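Local coordinates for protein cytochrome P450 (Bacillus megaterium, PDB 5L92) that probably acts as a heme-dependent monooxygenase that binds and oxidises steroids, with corticosterone bound here, at residues L283-P288 / A320-E325. Sequence-based numbering, arbitrary orientation.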
loop_
_atom_site.group_PDB
_atom_site.type_symbol
_atom_site.label_atom_id
_atom_site.label_comp_id
_atom_site.label_asym_id
_atom_site.label_seq_id
_atom_site.Cartn_x
_atom_site.Cartn_y
_atom_site.Cartn_z
ATOM N N LEU A 283 10.229 -4.359 -1.430
ATOM C CA LEU A 283 8.922 -4.907 -1.067
ATOM C C LEU A 283 9.026 -5.947 0.042
ATOM O O LEU A 283 8.086 -6.121 0.829
ATOM C CB LEU A 283 8.254 -5.549 -2.287
ATOM C CG LEU A 283 7.743 -4.498 -3.267
ATOM C CD1 LEU A 283 7.498 -5.100 -4.647
ATOM C CD2 LEU A 283 6.454 -3.838 -2.713
ATOM N N ARG A 284 10.131 -6.668 0.100
ATOM C CA ARG A 284 10.349 -7.666 1.155
ATOM C C ARG A 284 10.845 -7.015 2.445
ATOM O O ARG A 284 10.352 -7.322 3.540
ATOM C CB ARG A 284 11.381 -8.714 0.672
ATOM C CG ARG A 284 11.449 -9.956 1.565
ATOM C CD ARG A 284 12.773 -10.786 1.477
ATOM N NE ARG A 284 14.009 -10.038 1.771
ATOM C CZ ARG A 284 14.680 -10.079 2.923
ATOM N NH1 ARG A 284 14.266 -10.812 3.942
ATOM N NH2 ARG A 284 15.776 -9.364 3.067
ATOM N N TYR A 285 11.839 -6.125 2.327
ATOM C CA TYR A 285 12.645 -5.635 3.442
ATOM C C TYR A 285 11.996 -4.459 4.166
ATOM O O TYR A 285 12.087 -4.367 5.392
ATOM C CB TYR A 285 14.042 -5.246 2.917
ATOM C CG TYR A 285 15.108 -5.087 3.977
ATOM C CD1 TYR A 285 15.734 -6.193 4.555
ATOM C CD2 TYR A 285 15.493 -3.837 4.390
ATOM C CE1 TYR A 285 16.722 -6.018 5.522
ATOM C CE2 TYR A 285 16.467 -3.657 5.316
ATOM C CZ TYR A 285 17.079 -4.735 5.891
ATOM O OH TYR A 285 18.034 -4.499 6.833
ATOM N N ARG A 286 11.327 -3.572 3.429
ATOM C CA ARG A 286 10.665 -2.404 3.988
ATOM C C ARG A 286 9.283 -2.257 3.345
ATOM O O ARG A 286 8.986 -1.340 2.585
ATOM C CB ARG A 286 11.526 -1.167 3.834
ATOM C CG ARG A 286 12.609 -1.116 4.947
ATOM C CD ARG A 286 13.195 0.265 5.131
ATOM N NE ARG A 286 14.411 0.216 5.906
ATOM C CZ ARG A 286 14.468 0.099 7.225
ATOM N NH1 ARG A 286 13.358 0.011 7.934
ATOM N NH2 ARG A 286 15.647 0.060 7.841
ATOM N N SER A 287 8.461 -3.235 3.628
ATOM C CA SER A 287 7.198 -3.399 2.922
ATOM C C SER A 287 6.255 -2.230 3.210
ATOM O O SER A 287 6.011 -1.923 4.381
ATOM C CB SER A 287 6.577 -4.711 3.349
ATOM O OG SER A 287 7.583 -5.716 3.500
ATOM N N PRO A 288 5.699 -1.584 2.179
ATOM C CA PRO A 288 4.697 -0.506 2.381
ATOM C C PRO A 288 3.498 -0.902 3.229
ATOM O O PRO A 288 2.902 -0.043 3.894
ATOM C CB PRO A 288 4.277 -0.184 0.935
ATOM C CG PRO A 288 5.512 -0.544 0.136
ATOM C CD PRO A 288 5.948 -1.814 0.745
ATOM N N ALA A 320 6.755 -12.252 8.136
ATOM C CA ALA A 320 6.921 -13.363 7.207
ATOM C C ALA A 320 8.090 -13.136 6.262
ATOM O O ALA A 320 8.752 -14.095 5.846
ATOM C CB ALA A 320 5.645 -13.572 6.388
ATOM N N HIS A 321 8.317 -11.877 5.859
ATOM C CA HIS A 321 9.327 -11.535 4.874
ATOM C C HIS A 321 10.754 -11.683 5.400
ATOM O O HIS A 321 11.688 -11.585 4.589
ATOM C CB HIS A 321 9.131 -10.099 4.417
ATOM C CG HIS A 321 7.938 -9.890 3.546
ATOM N ND1 HIS A 321 7.401 -8.641 3.310
ATOM C CD2 HIS A 321 7.159 -10.774 2.881
ATOM C CE1 HIS A 321 6.372 -8.766 2.493
ATOM N NE2 HIS A 321 6.192 -10.047 2.232
ATOM N N ARG A 322 10.911 -11.833 6.727
ATOM C CA ARG A 322 12.172 -12.025 7.429
ATOM C C ARG A 322 12.333 -13.449 7.989
ATOM O O ARG A 322 13.212 -13.687 8.814
ATOM C CB ARG A 322 12.292 -11.024 8.580
ATOM C CG ARG A 322 12.095 -9.552 8.267
ATOM C CD ARG A 322 13.208 -8.998 7.433
ATOM N NE ARG A 322 13.160 -7.549 7.211
ATOM C CZ ARG A 322 13.983 -6.675 7.789
ATOM N NH1 ARG A 322 14.921 -7.068 8.641
ATOM N NH2 ARG A 322 13.889 -5.407 7.495
ATOM N N ASP A 323 11.499 -14.385 7.570
ATOM C CA ASP A 323 11.485 -15.743 8.092
ATOM C C ASP A 323 12.636 -16.541 7.468
ATOM O O ASP A 323 12.716 -16.662 6.237
ATOM C CB ASP A 323 10.123 -16.356 7.754
ATOM C CG ASP A 323 9.900 -17.715 8.389
ATOM O OD1 ASP A 323 10.862 -18.515 8.447
ATOM O OD2 ASP A 323 8.745 -17.986 8.814
ATOM N N ALA A 324 13.530 -17.075 8.304
ATOM C CA ALA A 324 14.754 -17.685 7.762
ATOM C C ALA A 324 14.461 -18.920 6.912
ATOM O O ALA A 324 15.197 -19.199 5.952
ATOM C CB ALA A 324 15.703 -18.050 8.883
ATOM N N GLU A 325 13.379 -19.646 7.229
ATOM C CA GLU A 325 12.999 -20.825 6.463
ATOM C C GLU A 325 12.713 -20.498 5.002
ATOM O O GLU A 325 12.774 -21.382 4.154
ATOM C CB GLU A 325 11.779 -21.506 7.106
ATOM C CG GLU A 325 12.005 -22.053 8.550
ATOM C CD GLU A 325 12.707 -23.412 8.623
ATOM O OE1 GLU A 325 12.352 -24.350 7.866
ATOM O OE2 GLU A 325 13.615 -23.560 9.474
HETATM O O HOH W 1 10.384 -7.099 6.370
#
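Stacking joins Y285 to R322: the R322 guanidinium lies flat over one face of the phenol ring, the planes only 9° apart, with R322 CZ 4.0 Å from the Y285 ring centroid, which meets the criterion for a cation-pi pair. NH2 sits over the ring centre, and a bend at chi2 folds the R322 chain back to bring it there. R322 NH2 also donates to Y285 O, 3.0 Å away and nearly straight at 171°, in the guanidinium plane and on a carbonyl lone pair. NE reaches a water that donates to R284 O, while NH1 forms a salt bridge with E331. An alanine in place of R322 would probably leave the Y285 face without its cationic cover and E331 without its mate.

E281 and R284, salt-bridged through R284 NE, form the ExxR motif of the P450 K helix, residues 275-285 here. With R284 CG anti to the backbone N, R284 and H321 slide past each other in opposite directions, R284 CG lying 3.7 Å from H321 CB. R284 NH1 donates to H321 O (2.8 Å), somewhat bent at 143°.

Just past the helix end, S287 links H321 to the last turn. H321 ND1 donates to S287 OG at 2.9 Å, in the imidazole plane, and S287 OG donates onward to L283 O at 2.7 Å. H321 NE2 bonds to M343 N, so both ring nitrogens are engaged, while P288, next to S287 in the chain, touches the heme.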